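Local atomic coordinates of sugar-binding transport ATP-binding protein (Pyrococcus horikoshii, PDB entry 1V43), a protein that binds ATP and probably hydrolyses it to power sugar uptake, as the nucleotide-binding subunit of an ABC transporter. Residues A[14-19]-A[27-32]; A[264-269]-A[355-360]; A[281-286]-A[363-368]; A[308-313]-A[328-333]. One frame throughout, in Å; residues are numbered along the deposited sequence.

Contact 1. Residues A[14-19]-A[27-32]; sequences LENLTK and VNKLNL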
loop_
_atom_site.group_PDB
_atom_site.type_symbol
_atom_site.label_atom_id
_atom_site.label_comp_id
_atom_site.label_asym_id
_atom_site.label_seq_id
_atom_site.Cartn_x
_atom_site.Cartn_y
_atom_site.Cartn_z
ATOM N N LEU A 14 0.420 -27.943 16.821
ATOM C CA LEU A 14 0.654 -27.132 18.005
ATOM C C LEU A 14 -0.544 -27.498 18.898
ATOM O O LEU A 14 -1.688 -27.302 18.503
ATOM C CB LEU A 14 0.656 -25.641 17.645
ATOM C CG LEU A 14 1.602 -25.153 16.526
ATOM C CD1 LEU A 14 1.470 -23.624 16.411
ATOM C CD2 LEU A 14 3.050 -25.525 16.826
ATOM N N GLU A 15 -0.286 -28.048 20.084
ATOM C CA GLU A 15 -1.385 -28.463 20.970
ATOM C C GLU A 15 -1.491 -27.655 22.223
ATOM O O GLU A 15 -0.551 -27.619 23.015
ATOM C CB GLU A 15 -1.243 -29.909 21.433
ATOM C CG GLU A 15 -1.127 -30.962 20.379
ATOM C CD GLU A 15 -1.488 -32.334 20.938
ATOM O OE1 GLU A 15 -1.129 -32.641 22.103
ATOM O OE2 GLU A 15 -2.130 -33.102 20.204
ATOM N N ASN A 16 -2.650 -27.035 22.416
ATOM C CA ASN A 16 -2.907 -26.223 23.599
ATOM C C ASN A 16 -1.667 -25.447 23.983
ATOM O O ASN A 16 -1.268 -25.435 25.147
ATOM C CB ASN A 16 -3.344 -27.116 24.765
ATOM C CG ASN A 16 -3.840 -26.313 25.960
ATOM O OD1 ASN A 16 -3.058 -25.668 26.676
ATOM N ND2 ASN A 16 -5.149 -26.333 26.170
ATOM N N LEU A 17 -1.051 -24.810 22.993
ATOM C CA LEU A 17 0.160 -24.025 23.204
ATOM C C LEU A 17 -0.162 -22.697 23.864
ATOM O O LEU A 17 -0.971 -21.913 23.356
ATOM C CB LEU A 17 0.860 -23.723 21.872
ATOM C CG LEU A 17 2.209 -24.317 21.472
ATOM C CD1 LEU A 17 2.874 -23.357 20.479
ATOM C CD2 LEU A 17 3.100 -24.526 22.676
ATOM N N THR A 18 0.495 -22.439 24.984
ATOM C CA THR A 18 0.314 -21.192 25.701
ATOM C C THR A 18 1.687 -20.666 26.088
ATOM O O THR A 18 2.612 -21.436 26.356
ATOM C CB THR A 18 -0.508 -21.388 27.000
ATOM O OG1 THR A 18 -1.869 -21.705 26.678
ATOM C CG2 THR A 18 -0.459 -20.132 27.844
ATOM N N LYS A 19 1.812 -19.348 26.118
ATOM C CA LYS A 19 3.058 -18.717 26.509
ATOM C C LYS A 19 2.754 -17.442 27.284
ATOM O O LYS A 19 2.248 -16.485 26.716
ATOM C CB LYS A 19 3.896 -18.370 25.271
ATOM C CG LYS A 19 5.194 -17.652 25.587
ATOM C CD LYS A 19 6.089 -18.501 26.468
ATOM C CE LYS A 19 7.431 -17.839 26.669
ATOM N NZ LYS A 19 8.422 -18.810 27.189
ATOM N N VAL A 27 0.456 -15.940 24.098
ATOM C CA VAL A 27 -0.188 -16.926 23.237
ATOM C C VAL A 27 -1.129 -17.750 24.115
ATOM O O VAL A 27 -0.693 -18.447 25.025
ATOM C CB VAL A 27 0.850 -17.846 22.559
ATOM C CG1 VAL A 27 0.135 -18.944 21.781
ATOM C CG2 VAL A 27 1.741 -17.030 21.621
ATOM N N ASN A 28 -2.423 -17.681 23.827
ATOM C CA ASN A 28 -3.416 -18.359 24.649
ATOM C C ASN A 28 -4.045 -19.613 24.077
ATOM O O ASN A 28 -4.951 -19.526 23.247
ATOM C CB ASN A 28 -4.528 -17.367 24.998
ATOM C CG ASN A 28 -5.345 -17.795 26.208
ATOM O OD1 ASN A 28 -5.612 -18.981 26.414
ATOM N ND2 ASN A 28 -5.759 -16.819 27.010
ATOM N N LYS A 29 -3.588 -20.774 24.549
ATOM C CA LYS A 29 -4.114 -22.072 24.118
ATOM C C LYS A 29 -4.311 -22.223 22.609
ATOM O O LYS A 29 -5.397 -22.543 22.126
ATOM C CB LYS A 29 -5.440 -22.372 24.839
ATOM C CG LYS A 29 -5.289 -22.590 26.343
ATOM C CD LYS A 29 -6.592 -23.079 26.975
ATOM C CE LYS A 29 -6.415 -23.376 28.464
ATOM N NZ LYS A 29 -7.698 -23.809 29.095
ATOM N N LEU A 30 -3.233 -22.008 21.870
ATOM C CA LEU A 30 -3.264 -22.128 20.430
ATOM C C LEU A 30 -3.345 -23.600 20.017
ATOM O O LEU A 30 -2.589 -24.437 20.497
ATOM C CB LEU A 30 -1.998 -21.478 19.840
ATOM C CG LEU A 30 -1.837 -21.430 18.323
ATOM C CD1 LEU A 30 -2.946 -20.600 17.722
ATOM C CD2 LEU A 30 -0.480 -20.814 17.969
ATOM N N ASN A 31 -4.290 -23.909 19.138
ATOM C CA ASN A 31 -4.452 -25.250 18.616
ATOM C C ASN A 31 -4.401 -25.127 17.101
ATOM O O ASN A 31 -5.230 -24.455 16.480
ATOM C CB ASN A 31 -5.761 -25.857 19.107
ATOM C CG ASN A 31 -5.657 -26.335 20.548
ATOM O OD1 ASN A 31 -6.175 -25.705 21.468
ATOM N ND2 ASN A 31 -4.954 -27.445 20.749
ATOM N N LEU A 32 -3.399 -25.759 16.507
ATOM C CA LEU A 32 -3.204 -25.651 15.075
ATOM C C LEU A 32 -2.567 -26.884 14.462
ATOM O O LEU A 32 -1.584 -27.403 14.982
ATOM C CB LEU A 32 -2.280 -24.464 14.795
ATOM C CG LEU A 32 -2.692 -23.333 13.871
ATOM C CD1 LEU A 32 -1.517 -22.371 13.679
ATOM C CD2 LEU A 32 -3.135 -23.918 12.548
#

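Contact 2. Residues A[264-269]-A[355-360]; sequences FRIELP and MDLDMI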
loop_
_atom_site.group_PDB
_atom_site.type_symbol
_atom_site.label_atom_id
_atom_site.label_comp_id
_atom_site.label_asym_id
_atom_site.label_seq_id
_atom_site.Cartn_x
_atom_site.Cartn_y
_atom_site.Cartn_z
ATOM N N PHE A 264 -31.056 5.534 6.975
ATOM C CA PHE A 264 -31.243 4.708 5.782
ATOM C C PHE A 264 -31.773 3.332 6.153
ATOM O O PHE A 264 -31.728 2.939 7.318
ATOM C CB PHE A 264 -29.917 4.560 5.014
ATOM C CG PHE A 264 -28.912 3.650 5.686
ATOM C CD1 PHE A 264 -29.026 2.262 5.587
ATOM C CD2 PHE A 264 -27.875 4.181 6.445
ATOM C CE1 PHE A 264 -28.127 1.418 6.234
ATOM C CE2 PHE A 264 -26.966 3.346 7.101
ATOM C CZ PHE A 264 -27.095 1.959 6.994
ATOM N N ARG A 265 -32.273 2.608 5.155
ATOM C CA ARG A 265 -32.791 1.259 5.357
ATOM C C ARG A 265 -32.377 0.400 4.176
ATOM O O ARG A 265 -32.178 0.901 3.072
ATOM C CB ARG A 265 -34.324 1.254 5.470
ATOM C CG ARG A 265 -35.080 1.449 4.151
ATOM C CD ARG A 265 -36.565 1.086 4.293
ATOM N NE ARG A 265 -36.792 -0.360 4.332
ATOM C CZ ARG A 265 -37.956 -0.935 4.636
ATOM N NH1 ARG A 265 -39.012 -0.191 4.936
ATOM N NH2 ARG A 265 -38.072 -2.258 4.631
ATOM N N ILE A 266 -32.254 -0.897 4.409
ATOM C CA ILE A 266 -31.865 -1.816 3.355
ATOM C C ILE A 266 -32.844 -2.980 3.310
ATOM O O ILE A 266 -33.007 -3.702 4.286
ATOM C CB ILE A 266 -30.433 -2.345 3.597
ATOM C CG1 ILE A 266 -29.436 -1.186 3.490
ATOM C CG2 ILE A 266 -30.115 -3.456 2.614
ATOM C CD1 ILE A 266 -28.029 -1.520 3.945
ATOM N N GLU A 267 -33.501 -3.155 2.172
ATOM C CA GLU A 267 -34.469 -4.230 2.017
ATOM C C GLU A 267 -33.752 -5.571 1.962
ATOM O O GLU A 267 -33.004 -5.845 1.026
ATOM C CB GLU A 267 -35.281 -4.019 0.736
ATOM C CG GLU A 267 -36.742 -4.416 0.860
ATOM C CD GLU A 267 -37.431 -3.725 2.029
ATOM O OE1 GLU A 267 -37.320 -2.483 2.136
ATOM O OE2 GLU A 267 -38.084 -4.422 2.838
ATOM N N LEU A 268 -33.983 -6.404 2.968
ATOM C CA LEU A 268 -33.345 -7.713 3.027
ATOM C C LEU A 268 -34.212 -8.823 2.441
ATOM O O LEU A 268 -35.330 -9.057 2.897
ATOM C CB LEU A 268 -32.995 -8.074 4.475
ATOM C CG LEU A 268 -32.025 -7.176 5.240
ATOM C CD1 LEU A 268 -31.765 -7.791 6.602
ATOM C CD2 LEU A 268 -30.718 -7.024 4.474
ATOM N N PRO A 269 -33.707 -9.519 1.409
ATOM C CA PRO A 269 -34.461 -10.609 0.785
ATOM C C PRO A 269 -34.734 -11.735 1.784
ATOM O O PRO A 269 -34.212 -11.733 2.900
ATOM C CB PRO A 269 -33.543 -11.050 -0.352
ATOM C CG PRO A 269 -32.881 -9.772 -0.746
ATOM C CD PRO A 269 -32.525 -9.178 0.598
ATOM N N MET A 355 -25.354 -1.531 -3.602
ATOM C CA MET A 355 -24.728 -2.579 -2.799
ATOM C C MET A 355 -25.051 -3.987 -3.325
ATOM O O MET A 355 -26.203 -4.283 -3.694
ATOM C CB MET A 355 -25.205 -2.511 -1.340
ATOM C CG MET A 355 -25.155 -1.141 -0.690
ATOM S SD MET A 355 -25.425 -1.232 1.103
ATOM C CE MET A 355 -26.471 -2.695 1.222
ATOM N N ASP A 356 -24.042 -4.855 -3.345
ATOM C CA ASP A 356 -24.244 -6.235 -3.781
ATOM C C ASP A 356 -24.697 -7.023 -2.554
ATOM O O ASP A 356 -23.886 -7.378 -1.694
ATOM C CB ASP A 356 -22.948 -6.854 -4.323
ATOM C CG ASP A 356 -23.173 -8.239 -4.941
ATOM O OD1 ASP A 356 -24.133 -8.943 -4.544
ATOM O OD2 ASP A 356 -22.383 -8.632 -5.820
ATOM N N LEU A 357 -25.996 -7.290 -2.487
ATOM C CA LEU A 357 -26.603 -8.014 -1.381
ATOM C C LEU A 357 -26.001 -9.386 -1.100
ATOM O O LEU A 357 -26.057 -9.871 0.029
ATOM C CB LEU A 357 -28.115 -8.138 -1.625
ATOM C CG LEU A 357 -29.028 -7.233 -0.782
ATOM C CD1 LEU A 357 -28.323 -5.937 -0.420
ATOM C CD2 LEU A 357 -30.308 -6.945 -1.549
ATOM N N ASP A 358 -25.420 -10.009 -2.116
ATOM C CA ASP A 358 -24.823 -11.321 -1.935
ATOM C C ASP A 358 -23.445 -11.248 -1.277
ATOM O O ASP A 358 -22.897 -12.270 -0.865
ATOM C CB ASP A 358 -24.738 -12.042 -3.281
ATOM C CG ASP A 358 -26.098 -12.542 -3.762
ATOM O OD1 ASP A 358 -26.341 -12.524 -4.988
ATOM O OD2 ASP A 358 -26.921 -12.962 -2.916
ATOM N N MET A 359 -22.897 -10.040 -1.172
ATOM C CA MET A 359 -21.584 -9.839 -0.557
ATOM C C MET A 359 -21.699 -9.165 0.813
ATOM O O MET A 359 -20.712 -8.681 1.358
ATOM C CB MET A 359 -20.691 -8.975 -1.457
ATOM C CG MET A 359 -20.400 -9.562 -2.832
ATOM S SD MET A 359 -19.704 -11.226 -2.764
ATOM C CE MET A 359 -18.039 -10.896 -2.598
ATOM N N ILE A 360 -22.902 -9.147 1.372
ATOM C CA ILE A 360 -23.123 -8.511 2.663
ATOM C C ILE A 360 -22.805 -9.398 3.860
ATOM O O ILE A 360 -22.865 -10.619 3.776
ATOM C CB ILE A 360 -24.582 -8.009 2.761
ATOM C CG1 ILE A 360 -24.719 -6.717 1.953
ATOM C CG2 ILE A 360 -24.993 -7.825 4.209
ATOM C CD1 ILE A 360 -26.075 -6.067 2.042
#

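Contact 3. Residues A[281-286]-A[363-368]; sequences GKTVLF and FDKDTE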
loop_
_atom_site.group_PDB
_atom_site.type_symbol
_atom_site.label_atom_id
_atom_site.label_comp_id
_atom_site.label_asym_id
_atom_site.label_seq_id
_atom_site.Cartn_x
_atom_site.Cartn_y
_atom_site.Cartn_z
ATOM N N GLY A 281 -35.410 -6.654 16.010
ATOM C CA GLY A 281 -35.568 -5.763 17.147
ATOM C C GLY A 281 -34.291 -5.507 17.934
ATOM O O GLY A 281 -34.298 -4.756 18.915
ATOM N N LYS A 282 -33.191 -6.121 17.512
ATOM C CA LYS A 282 -31.913 -5.954 18.196
ATOM C C LYS A 282 -30.881 -5.340 17.250
ATOM O O LYS A 282 -31.042 -5.389 16.026
ATOM C CB LYS A 282 -31.417 -7.314 18.696
ATOM C CG LYS A 282 -30.597 -7.250 19.970
ATOM C CD LYS A 282 -31.454 -6.825 21.153
ATOM C CE LYS A 282 -30.656 -6.853 22.453
ATOM N NZ LYS A 282 -31.495 -6.534 23.645
ATOM N N THR A 283 -29.824 -4.764 17.814
ATOM C CA THR A 283 -28.772 -4.146 17.008
ATOM C C THR A 283 -27.640 -5.111 16.633
ATOM O O THR A 283 -27.153 -5.883 17.462
ATOM C CB THR A 283 -28.146 -2.943 17.729
ATOM O OG1 THR A 283 -29.125 -1.908 17.875
ATOM C CG2 THR A 283 -26.965 -2.406 16.939
ATOM N N VAL A 284 -27.223 -5.044 15.373
ATOM C CA VAL A 284 -26.150 -5.883 14.855
ATOM C C VAL A 284 -25.220 -5.022 14.011
ATOM O O VAL A 284 -25.548 -3.882 13.698
ATOM C CB VAL A 284 -26.708 -7.029 13.988
ATOM C CG1 VAL A 284 -27.502 -7.985 14.855
ATOM C CG2 VAL A 284 -27.592 -6.474 12.874
ATOM N N LEU A 285 -24.056 -5.552 13.653
ATOM C CA LEU A 285 -23.114 -4.791 12.850
ATOM C C LEU A 285 -23.217 -5.247 11.394
ATOM O O LEU A 285 -23.030 -6.424 11.083
ATOM C CB LEU A 285 -21.692 -4.981 13.385
ATOM C CG LEU A 285 -21.475 -4.545 14.839
ATOM C CD1 LEU A 285 -20.032 -4.772 15.234
ATOM C CD2 LEU A 285 -21.840 -3.067 15.013
ATOM N N PHE A 286 -23.557 -4.302 10.524
ATOM C CA PHE A 286 -23.705 -4.526 9.088
ATOM C C PHE A 286 -22.357 -4.262 8.412
ATOM O O PHE A 286 -21.661 -3.313 8.760
ATOM C CB PHE A 286 -24.751 -3.559 8.531
ATOM C CG PHE A 286 -24.829 -3.528 7.027
ATOM C CD1 PHE A 286 -25.420 -4.567 6.322
ATOM C CD2 PHE A 286 -24.325 -2.447 6.317
ATOM C CE1 PHE A 286 -25.513 -4.525 4.935
ATOM C CE2 PHE A 286 -24.416 -2.400 4.934
ATOM C CZ PHE A 286 -25.012 -3.441 4.243
ATOM N N PHE A 363 -22.647 -8.982 11.752
ATOM C CA PHE A 363 -21.952 -9.518 12.916
ATOM C C PHE A 363 -22.680 -9.153 14.217
ATOM O O PHE A 363 -23.187 -8.035 14.370
ATOM C CB PHE A 363 -20.512 -8.970 12.991
ATOM C CG PHE A 363 -19.731 -9.083 11.702
ATOM C CD1 PHE A 363 -19.923 -8.168 10.669
ATOM C CD2 PHE A 363 -18.789 -10.101 11.528
ATOM C CE1 PHE A 363 -19.186 -8.260 9.479
ATOM C CE2 PHE A 363 -18.046 -10.207 10.343
ATOM C CZ PHE A 363 -18.249 -9.282 9.320
ATOM N N ASP A 364 -22.738 -10.097 15.148
ATOM C CA ASP A 364 -23.364 -9.835 16.437
ATOM C C ASP A 364 -22.617 -8.647 17.017
ATOM O O ASP A 364 -21.393 -8.632 17.011
ATOM C CB ASP A 364 -23.200 -11.039 17.361
ATOM C CG ASP A 364 -23.763 -10.787 18.742
ATOM O OD1 ASP A 364 -23.179 -9.974 19.486
ATOM O OD2 ASP A 364 -24.798 -11.399 19.071
ATOM N N LYS A 365 -23.336 -7.656 17.527
ATOM C CA LYS A 365 -22.675 -6.469 18.060
ATOM C C LYS A 365 -21.859 -6.687 19.329
ATOM O O LYS A 365 -20.918 -5.934 19.600
ATOM C CB LYS A 365 -23.690 -5.344 18.314
ATOM C CG LYS A 365 -23.012 -4.051 18.742
ATOM C CD LYS A 365 -23.975 -2.937 19.108
ATOM C CE LYS A 365 -23.203 -1.784 19.749
ATOM N NZ LYS A 365 -24.075 -0.719 20.322
ATOM N N ASP A 366 -22.204 -7.702 20.114
ATOM C CA ASP A 366 -21.464 -7.943 21.346
ATOM C C ASP A 366 -20.242 -8.825 21.165
ATOM O O ASP A 366 -19.145 -8.450 21.574
ATOM C CB ASP A 366 -22.382 -8.540 22.413
ATOM C CG ASP A 366 -23.503 -7.602 22.800
ATOM O OD1 ASP A 366 -23.217 -6.418 23.088
ATOM O OD2 ASP A 366 -24.671 -8.045 22.814
ATOM N N THR A 367 -20.432 -9.994 20.555
ATOM C CA THR A 367 -19.322 -10.922 20.332
ATOM C C THR A 367 -18.527 -10.575 19.058
ATOM O O THR A 367 -17.359 -10.937 18.930
ATOM C CB THR A 367 -19.828 -12.378 20.222
ATOM O OG1 THR A 367 -20.518 -12.551 18.979
ATOM C CG2 THR A 367 -20.798 -12.702 21.362
ATOM N N GLU A 368 -19.170 -9.855 18.139
ATOM C CA GLU A 368 -18.577 -9.449 16.862
ATOM C C GLU A 368 -18.356 -10.641 15.943
ATOM O O GLU A 368 -17.567 -10.574 14.999
ATOM C CB GLU A 368 -17.254 -8.684 17.066
ATOM C CG GLU A 368 -17.438 -7.304 17.701
ATOM C CD GLU A 368 -16.198 -6.430 17.655
ATOM O OE1 GLU A 368 -15.071 -6.968 17.709
ATOM O OE2 GLU A 368 -16.350 -5.189 17.588
#

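Contact 4. Residues A[308-313]-A[328-333]; sequences ARLIGK and VKFGDE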
loop_
_atom_site.group_PDB
_atom_site.type_symbol
_atom_site.label_atom_id
_atom_site.label_comp_id
_atom_site.label_asym_id
_atom_site.label_seq_id
_atom_site.Cartn_x
_atom_site.Cartn_y
_atom_site.Cartn_z
ATOM N N ALA A 308 -29.196 -3.415 -3.579
ATOM C CA ALA A 308 -29.848 -2.441 -2.719
ATOM C C ALA A 308 -29.307 -1.077 -3.136
ATOM O O ALA A 308 -28.120 -0.935 -3.431
ATOM C CB ALA A 308 -29.526 -2.716 -1.270
ATOM N N ARG A 309 -30.193 -0.089 -3.180
ATOM C CA ARG A 309 -29.839 1.276 -3.563
ATOM C C ARG A 309 -29.928 2.226 -2.358
ATOM O O ARG A 309 -30.678 1.972 -1.412
ATOM C CB ARG A 309 -30.793 1.780 -4.657
ATOM C CG ARG A 309 -30.311 1.652 -6.098
ATOM C CD ARG A 309 -30.383 0.233 -6.657
ATOM N NE ARG A 309 -30.015 0.221 -8.076
ATOM C CZ ARG A 309 -29.849 -0.876 -8.812
ATOM N NH1 ARG A 309 -30.015 -2.075 -8.279
ATOM N NH2 ARG A 309 -29.509 -0.773 -10.088
ATOM N N LEU A 310 -29.154 3.311 -2.398
ATOM C CA LEU A 310 -29.161 4.326 -1.340
ATOM C C LEU A 310 -28.523 5.578 -1.915
ATOM O O LEU A 310 -27.330 5.588 -2.213
ATOM C CB LEU A 310 -28.348 3.895 -0.111
ATOM C CG LEU A 310 -28.392 2.468 0.440
ATOM C CD1 LEU A 310 -27.466 1.575 -0.375
ATOM C CD2 LEU A 310 -27.937 2.470 1.893
ATOM N N ILE A 311 -29.309 6.634 -2.082
ATOM C CA ILE A 311 -28.772 7.872 -2.629
ATOM C C ILE A 311 -27.994 8.633 -1.562
ATOM O O ILE A 311 -28.428 8.738 -0.417
ATOM C CB ILE A 311 -29.895 8.770 -3.208
ATOM C CG1 ILE A 311 -30.449 8.126 -4.486
ATOM C CG2 ILE A 311 -29.358 10.170 -3.492
ATOM C CD1 ILE A 311 -31.477 8.966 -5.237
ATOM N N GLY A 312 -26.830 9.147 -1.941
ATOM C CA GLY A 312 -26.022 9.876 -0.989
ATOM C C GLY A 312 -25.130 10.878 -1.674
ATOM O O GLY A 312 -25.022 10.884 -2.898
ATOM N N LYS A 313 -24.496 11.738 -0.888
ATOM C CA LYS A 313 -23.599 12.742 -1.439
ATOM C C LYS A 313 -22.154 12.347 -1.207
ATOM O O LYS A 313 -21.801 11.820 -0.149
ATOM C CB LYS A 313 -23.850 14.119 -0.806
ATOM C CG LYS A 313 -25.110 14.809 -1.306
ATOM C CD LYS A 313 -25.263 16.196 -0.705
ATOM C CE LYS A 313 -26.499 16.900 -1.245
ATOM N NZ LYS A 313 -26.647 18.261 -0.660
ATOM N N VAL A 328 -18.695 8.264 0.520
ATOM C CA VAL A 328 -20.077 8.686 0.371
ATOM C C VAL A 328 -20.819 8.666 1.689
ATOM O O VAL A 328 -20.707 7.710 2.460
ATOM C CB VAL A 328 -20.849 7.764 -0.596
ATOM C CG1 VAL A 328 -22.191 8.395 -0.940
ATOM C CG2 VAL A 328 -20.039 7.509 -1.841
ATOM N N LYS A 329 -21.584 9.724 1.938
ATOM C CA LYS A 329 -22.364 9.821 3.161
ATOM C C LYS A 329 -23.668 9.054 3.022
ATOM O O LYS A 329 -24.512 9.406 2.210
ATOM C CB LYS A 329 -22.685 11.281 3.489
ATOM C CG LYS A 329 -21.514 12.106 4.003
ATOM C CD LYS A 329 -22.006 13.473 4.469
ATOM C CE LYS A 329 -20.877 14.373 4.954
ATOM N NZ LYS A 329 -21.396 15.706 5.389
ATOM N N PHE A 330 -23.809 7.991 3.808
ATOM C CA PHE A 330 -25.018 7.170 3.826
ATOM C C PHE A 330 -25.823 7.702 5.000
ATOM O O PHE A 330 -25.543 7.357 6.150
ATOM C CB PHE A 330 -24.665 5.705 4.093
ATOM C CG PHE A 330 -24.433 4.897 2.855
ATOM C CD1 PHE A 330 -23.724 5.423 1.781
ATOM C CD2 PHE A 330 -24.902 3.591 2.773
ATOM C CE1 PHE A 330 -23.487 4.658 0.642
ATOM C CE2 PHE A 330 -24.671 2.818 1.640
ATOM C CZ PHE A 330 -23.962 3.353 0.574
ATOM N N GLY A 331 -26.818 8.540 4.721
ATOM C CA GLY A 331 -27.590 9.103 5.810
ATOM C C GLY A 331 -26.584 9.820 6.684
ATOM O O GLY A 331 -25.816 10.643 6.187
ATOM N N ASP A 332 -26.562 9.495 7.974
ATOM C CA ASP A 332 -25.621 10.118 8.908
ATOM C C ASP A 332 -24.267 9.421 8.877
ATOM O O ASP A 332 -23.307 9.885 9.501
ATOM C CB ASP A 332 -26.154 10.060 10.347
ATOM C CG ASP A 332 -27.391 10.912 10.556
ATOM O OD1 ASP A 332 -27.350 12.117 10.216
ATOM O OD2 ASP A 332 -28.399 10.375 11.074
ATOM N N GLU A 333 -24.196 8.310 8.147
ATOM C CA GLU A 333 -22.971 7.525 8.068
ATOM C C GLU A 333 -22.053 7.865 6.902
ATOM O O GLU A 333 -22.448 8.541 5.954
ATOM C CB GLU A 333 -23.328 6.043 8.018
ATOM C CG GLU A 333 -22.548 5.205 9.001
ATOM C CD GLU A 333 -22.779 5.625 10.436
ATOM O OE1 GLU A 333 -23.953 5.669 10.862
ATOM O OE2 GLU A 333 -21.786 5.908 11.138
#

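Contact 1. Residues A[14-19]-A[27-32]
Leu14 and Leu32 face each other as an antiparallel hydrogen-bonded pair: Leu14 N donates to Leu32 O at 2.8 Å and Leu32 N back to Leu14 O. The same exchange of two bonds recurs at Leu17 with Leu30 and at Lys19 with Val27, and between the three pairs the register slips twice by one residue. Asn16 and Leu17 both stand across from Leu30, and Lys29 and Leu30 both across from Leu17, which makes two G1 beta bulges. The tight side is leucine-lined: Leu14 CD1 lies 3.8 Å from Leu30 CD2, the two side chains running side by side in the same direction, and Leu17 CB comes within 4.2 Å of Leu30 CB. On this face too, Lys19 CB packs on Val27 CB at 4.1 Å. Helix 50-58 covers it through Met56 and Thr53. Lys19 NZ bonds to Glu62 O; Lys19 also makes a cation-pi contact with Phe21 and touches Thr52, both residues that bind ATP. Lys29, extended beside Asn16, forms the looser, solvent-facing side. Thr18 OG1, beside its own backbone N (chi1 -69°), accepts a somewhat bent bond from Lys29 N at 2.9 Å (148°). A valine in place of Thr18 would probably leave Lys29 N without this acceptor. Paired backbone bonds therefore carry the hairpin through both slips, and a side-chain hydroxyl takes up an N-H that the bulge turns from the regular pairing.

Contact 2. Residues A[264-269]-A[355-360]
Ile266 CD1 presses on Met355 CE at 3.4 Å, closer than ordinary van der Waals contact, and the two side chains cross at about a right angle. Met355 SD lies 3.9 Å from the same CD1, and Ile266 CG2 also borders the methionine methyl, at 4.0 Å. The bend of the methionine at chi3 (-29°) swings CE toward the isoleucine. A second patch forms where Leu357 CD2 meets Pro269 CD at 3.8 Å, while Leu357 CD1 reaches Ile266 CG2 at 4.3 Å. For Ile266, an alanine here would probably open a gap beside Met355 CE and leave that methyl less closely held. Further out, Phe286 of strand 283-288 touches both Ile266 and Met355, and Ala308 lies against Leu357. The backbone past Met355 is shaped by an Asx turn, in which Asp356 OD1 accepts from Asp358 N at 2.9 Å; Asp358 in turn forms a salt bridge with Arg306. Apolar side-chain packing, without a hydrogen bond between the segments, thus joins strand 264-267, at the margin of one antiparallel sheet, to the end of strand 350-356 in another, consistent with the packing between sheets in the OB-like C-terminal domain of MalK-type ATPases.

Contact 3. Residues A[281-286]-A[363-368]
Two antiparallel strands of the C-terminal beta domain, 283-288 and 361-364, an edge strand of its sheet within this chain, meet here as a hydrogen-bonded pair at Leu285 and Phe363. Leu285 N donates to Phe363 O and Phe363 N to Leu285 O, both at 2.7 Å, and each donor lies in the carbonyl plane. Phe363 CG stands beside its own backbone N (chi1 -50°), and the ring presents CD1 at its edge to Leu285 O, 3.6 Å away. Leu285 CB and Phe363 CB, on one face of the sheet, are 4.2 Å apart; Val236 of helix 236-241 touches both side chains. Beyond the pair, the extended Lys365 chain crosses Leu285 at about a right angle, its CG 4.0 Å from Leu285 CD2, and its CD rests on Thr283 CG2 at 3.7 Å. The ammonium end goes on to a salt bridge with Glu251 on strand 248-255. The chain then turns around Asp364, whose OD1 accepts two backbone hydrogens: from Asp366 N, nearly in line with the C-O bond, and from Thr367 N, above the carboxylate plane. The other carboxylate oxygen, OD2, bonds to Tyr279 OH. This double grip is an Asx turn combined with an Asx motif, here turning the chain just after the last strand of what is probably an OB-like sheet.

Contact 4. Residues A[308-313]-A[328-333]
Leu310 and Phe330 make the main apolar contact, crossing at about a right angle. Leu310 CB stands 4.2 Å above one face of the phenyl ring, offset toward the rim, while Leu310 CD2 lies 3.3 Å from Phe330 CE2 and 3.4 Å from Phe330 CD2. Leu310 CD1 borders the ring at CE2 and CZ. Of polar bonds, Lys329 N gives a nearly straight one to Lys313 O, 3.0 Å long at 175°, the donor tilted 21° from the carbonyl plane. Val328 CG1, anti to the backbone N (chi1 -169°), makes a van der Waals contact with the same carbonyl oxygen, Lys313 O, at 3.5 Å. Gly312 CA adds a CA-H...O contact to Lys329 O at 3.6 Å. A side chain at Gly312 would point toward the other strand and clash with that oxygen, which is consistent with glycine at this position. Within segment 328-333, Phe330 and Glu333 exchange backbone bonds around a type II' turn, with Gly331 at positive phi. The ends of Lys313 and Lys329 lead away from the contact. Strand 350-356 flanks strand 307-319, with Val353 against Phe330 and Met355 against Leu310; strand 333-340 adjoins strand 323-330 through Val335, and Phe264 of strand 264-267 reaches Leu310 from the other sheet.

In the fold
Contact 1 stands apart in the ATP-binding domain, its centre about 29 Å from that of contact 3 and farther from the others, while contacts 2, 3 and 4 gather in the C-terminal beta domain. Contact 2 is the buried one: essentially apolar, it bridges two sheets. Contacts 1, 3 and 4 are partly buried and join neighbouring strands by backbone bonds, six in contact 1, two in contact 3 and one in contact 4; each sets apolar side chains on the inner side and lysines toward the surface. Contact 2 lies against both its neighbours, Ile360 on Phe286 of contact 3 and Met355 N on Ala308 O of contact 4, a probable hydrogen bond. Contacts 3 and 4 do not touch.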